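Local atomic coordinates of NADH dehydrogenase, putative (Plasmodium falciparum, PDB entry 5JWC), a protein that oxidises NADH with the help of bound FAD, probably passing the electrons on to ubiquinone as a type II NADH dehydrogenase. Residues A[228-237]-A[258-266]. Sequence-based numbering, arbitrary orientation.
Sequences ISIIEGGNNL and INVLTNYYV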
loop_
_atom_site.group_PDB
_atom_site.type_symbol
_atom_site.label_atom_id
_atom_site.label_comp_id
_atom_site.label_asym_id
_atom_site.label_seq_id
_atom_site.Cartn_x
_atom_site.Cartn_y
_atom_site.Cartn_z
ATOM N N ILE A 228 -6.830 17.955 17.806
ATOM C CA ILE A 228 -6.279 16.728 18.339
ATOM C C ILE A 228 -6.212 16.795 19.852
ATOM O O ILE A 228 -5.752 17.799 20.405
ATOM C CB ILE A 228 -4.853 16.459 17.864
ATOM C CG1 ILE A 228 -4.690 16.645 16.372
ATOM C CG2 ILE A 228 -4.405 15.055 18.269
ATOM C CD1 ILE A 228 -3.215 16.477 15.970
ATOM N N SER A 229 -6.623 15.711 20.507
ATOM C CA SER A 229 -6.491 15.596 21.949
ATOM C C SER A 229 -5.710 14.331 22.261
ATOM O O SER A 229 -5.897 13.321 21.595
ATOM C CB SER A 229 -7.871 15.542 22.623
ATOM O OG SER A 229 -8.643 16.684 22.307
ATOM N N ILE A 230 -4.849 14.374 23.274
ATOM C CA ILE A 230 -4.227 13.152 23.777
ATOM C C ILE A 230 -4.661 12.939 25.224
ATOM O O ILE A 230 -4.699 13.877 26.017
ATOM C CB ILE A 230 -2.675 13.186 23.635
ATOM C CG1 ILE A 230 -2.049 11.871 24.123
ATOM C CG2 ILE A 230 -2.067 14.387 24.333
ATOM C CD1 ILE A 230 -0.542 11.779 23.815
ATOM N N ILE A 231 -5.028 11.707 25.547
ATOM C CA ILE A 231 -5.625 11.402 26.836
ATOM C C ILE A 231 -4.734 10.451 27.619
ATOM O O ILE A 231 -4.341 9.394 27.102
ATOM C CB ILE A 231 -7.016 10.785 26.650
ATOM C CG1 ILE A 231 -7.959 11.813 26.018
ATOM C CG2 ILE A 231 -7.580 10.292 27.983
ATOM C CD1 ILE A 231 -8.749 11.261 24.877
ATOM N N GLU A 232 -4.417 10.822 28.859
ATOM C CA GLU A 232 -3.475 10.046 29.660
ATOM C C GLU A 232 -3.872 10.071 31.149
ATOM O O GLU A 232 -4.115 11.134 31.710
ATOM C CB GLU A 232 -2.054 10.583 29.442
ATOM C CG GLU A 232 -0.991 10.133 30.454
ATOM C CD GLU A 232 -0.888 8.627 30.614
ATOM O OE1 GLU A 232 -1.116 7.880 29.625
ATOM O OE2 GLU A 232 -0.600 8.184 31.752
ATOM N N GLY A 233 -3.935 8.897 31.771
ATOM C CA GLY A 233 -4.354 8.777 33.160
ATOM C C GLY A 233 -3.496 9.515 34.184
ATOM O O GLY A 233 -4.029 10.112 35.122
ATOM N N GLY A 234 -2.175 9.490 33.998
ATOM C CA GLY A 234 -1.250 10.130 34.922
ATOM C C GLY A 234 -1.040 11.582 34.562
ATOM O O GLY A 234 -1.593 12.052 33.568
ATOM N N ASN A 235 -0.238 12.294 35.354
ATOM C CA ASN A 235 0.014 13.709 35.098
ATOM C C ASN A 235 1.004 13.971 33.956
ATOM O O ASN A 235 1.055 15.082 33.420
ATOM C CB ASN A 235 0.519 14.393 36.381
ATOM C CG ASN A 235 0.811 15.873 36.176
ATOM O OD1 ASN A 235 -0.102 16.676 35.923
ATOM N ND2 ASN A 235 2.090 16.241 36.251
ATOM N N ASN A 236 1.784 12.962 33.576
ATOM C CA ASN A 236 2.895 13.190 32.648
ATOM C C ASN A 236 2.743 12.508 31.280
ATOM O O ASN A 236 2.480 11.312 31.211
ATOM C CB ASN A 236 4.207 12.687 33.268
ATOM C CG ASN A 236 4.701 13.553 34.424
ATOM O OD1 ASN A 236 4.295 14.693 34.585
ATOM N ND2 ASN A 236 5.612 13.008 35.213
ATOM N N LEU A 237 2.964 13.250 30.195
ATOM C CA LEU A 237 3.235 12.582 28.919
ATOM C C LEU A 237 4.642 11.978 29.034
ATOM O O LEU A 237 5.489 12.544 29.727
ATOM C CB LEU A 237 3.161 13.559 27.759
ATOM C CG LEU A 237 1.801 14.233 27.630
ATOM C CD1 LEU A 237 1.841 15.256 26.503
ATOM C CD2 LEU A 237 0.759 13.154 27.385
ATOM N N ILE A 258 -2.315 21.224 20.638
ATOM C CA ILE A 258 -2.855 19.911 20.955
ATOM C C ILE A 258 -3.520 19.973 22.325
ATOM O O ILE A 258 -2.952 20.548 23.250
ATOM C CB ILE A 258 -1.731 18.842 20.957
ATOM C CG1 ILE A 258 -1.212 18.605 19.532
ATOM C CG2 ILE A 258 -2.215 17.546 21.593
ATOM C CD1 ILE A 258 0.203 18.043 19.477
ATOM N N ASN A 259 -4.716 19.404 22.469
ATOM C CA ASN A 259 -5.316 19.320 23.786
ATOM C C ASN A 259 -4.674 18.205 24.596
ATOM O O ASN A 259 -4.844 17.028 24.282
ATOM C CB ASN A 259 -6.825 19.097 23.712
ATOM C CG ASN A 259 -7.583 20.366 23.378
ATOM O OD1 ASN A 259 -7.366 20.976 22.338
ATOM N ND2 ASN A 259 -8.475 20.774 24.274
ATOM N N VAL A 260 -3.953 18.584 25.644
ATOM C CA VAL A 260 -3.324 17.588 26.499
ATOM C C VAL A 260 -4.217 17.272 27.694
ATOM O O VAL A 260 -4.331 18.055 28.639
ATOM C CB VAL A 260 -1.965 18.045 27.005
ATOM C CG1 VAL A 260 -1.330 16.932 27.820
ATOM C CG2 VAL A 260 -1.072 18.415 25.833
ATOM N N LEU A 261 -4.848 16.112 27.631
ATOM C CA LEU A 261 -5.783 15.687 28.657
ATOM C C LEU A 261 -5.100 14.680 29.584
ATOM O O LEU A 261 -5.545 13.539 29.759
ATOM C CB LEU A 261 -7.046 15.102 28.003
ATOM C CG LEU A 261 -8.161 16.094 27.621
ATOM C CD1 LEU A 261 -7.649 17.399 27.067
ATOM C CD2 LEU A 261 -9.178 15.496 26.659
ATOM N N THR A 262 -3.984 15.097 30.172
ATOM C CA THR A 262 -3.391 14.342 31.274
ATOM C C THR A 262 -4.378 14.257 32.447
ATOM O O THR A 262 -5.334 15.037 32.518
ATOM C CB THR A 262 -2.071 14.964 31.745
ATOM O OG1 THR A 262 -2.142 16.388 31.628
ATOM C CG2 THR A 262 -0.932 14.457 30.880
ATOM N N ASN A 263 -4.162 13.294 33.338
ATOM C CA ASN A 263 -5.054 13.074 34.489
ATOM C C ASN A 263 -6.496 12.795 34.065
ATOM O O ASN A 263 -7.442 13.224 34.731
ATOM C CB ASN A 263 -5.021 14.275 35.463
ATOM C CG ASN A 263 -3.639 14.487 36.065
ATOM O OD1 ASN A 263 -3.138 13.633 36.783
ATOM N ND2 ASN A 263 -3.025 15.626 35.769
ATOM N N TYR A 264 -6.645 12.054 32.966
ATOM C CA TYR A 264 -7.946 11.588 32.509
ATOM C C TYR A 264 -7.822 10.197 31.910
ATOM O O TYR A 264 -6.824 9.874 31.276
ATOM C CB TYR A 264 -8.534 12.532 31.464
ATOM C CG TYR A 264 -9.182 13.786 32.006
ATOM C CD1 TYR A 264 -10.492 13.763 32.491
ATOM C CD2 TYR A 264 -8.513 15.002 31.973
ATOM C CE1 TYR A 264 -11.099 14.919 32.962
ATOM C CE2 TYR A 264 -9.108 16.162 32.442
ATOM C CZ TYR A 264 -10.400 16.110 32.933
ATOM O OH TYR A 264 -10.990 17.258 33.397
ATOM N N TYR A 265 -8.833 9.364 32.092
ATOM C CA TYR A 265 -8.822 8.100 31.377
ATOM C C TYR A 265 -10.210 7.782 30.830
ATOM O O TYR A 265 -11.231 8.303 31.301
ATOM C CB TYR A 265 -8.286 6.970 32.266
ATOM C CG TYR A 265 -9.005 6.806 33.576
ATOM C CD1 TYR A 265 -10.006 5.854 33.718
ATOM C CD2 TYR A 265 -8.673 7.593 34.679
ATOM C CE1 TYR A 265 -10.672 5.688 34.921
ATOM C CE2 TYR A 265 -9.335 7.443 35.889
ATOM C CZ TYR A 265 -10.332 6.483 36.003
ATOM O OH TYR A 265 -11.002 6.312 37.194
ATOM N N VAL A 266 -10.230 6.956 29.795
ATOM C CA VAL A 266 -11.461 6.653 29.084
ATOM C C VAL A 266 -12.250 5.576 29.821
ATOM O O VAL A 266 -11.671 4.607 30.297
ATOM C CB VAL A 266 -11.159 6.197 27.648
ATOM C CG1 VAL A 266 -12.429 5.744 26.961
ATOM C CG2 VAL A 266 -10.478 7.326 26.878
#
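The carbonyl oxygen of Asn259 is gripped from the neighbouring strand by Ile230 N, in a hydrogen bond of 2.8 Å nearly in line with the carbonyl, and touched more weakly by Ser229 CA, a CA-H...O contact at 3.2 Å. Ile230 O in turn accepts from Leu261 N at 2.8 Å; these bonds belong to a parallel pairing of strands 228-232 and 259-262. On one face Ile231 and Leu261 lie side by side, CG1 to CD2 3.9 Å, with Phe274 packed on Ile231 and Ile276 on Leu261, both from strand 273-278. On the other, Leu237 comes back from the loop and meets Val260 tip to tip, CD1 to CG1 3.8 Å, with Phe253 of helix 243-255 packed against both. That helix links the two strands as a beta-alpha-beta crossover, and 259-262 is one of the two outermost strands of the chain's parallel sheet of the Rossmann type. Glu232 lies beside a glycine-rich turn, OE1 bonded to Gly196 N and OE2 to Gly234 N; an acidic residue here is consistent with an NADH-binding domain. Past Thr262 the chain turns sharply, and strand 264-266 crosses 228-232 at 94°. Tyr264 N reaches Glu232 O at 3.0 Å, well above the carbonyl plane, and Ile231 CG2 packs against the carbonyl O of Tyr264. At the bend, Asn263 N bonds to Gly234 O at 2.9 Å. Its side-chain ND2 lies in plane on a lone pair of Asn235 OD1, 3.1 Å away, the two amides tilted by only 25°; with CG anti to its own backbone N (chi1 180°), Asn235 carries that oxygen out to meet it. Thr262 CG2 rests against Asn235 O, while Lys250 NZ, from helix 243-255, donates to both Asn235 O and Thr262 OG1.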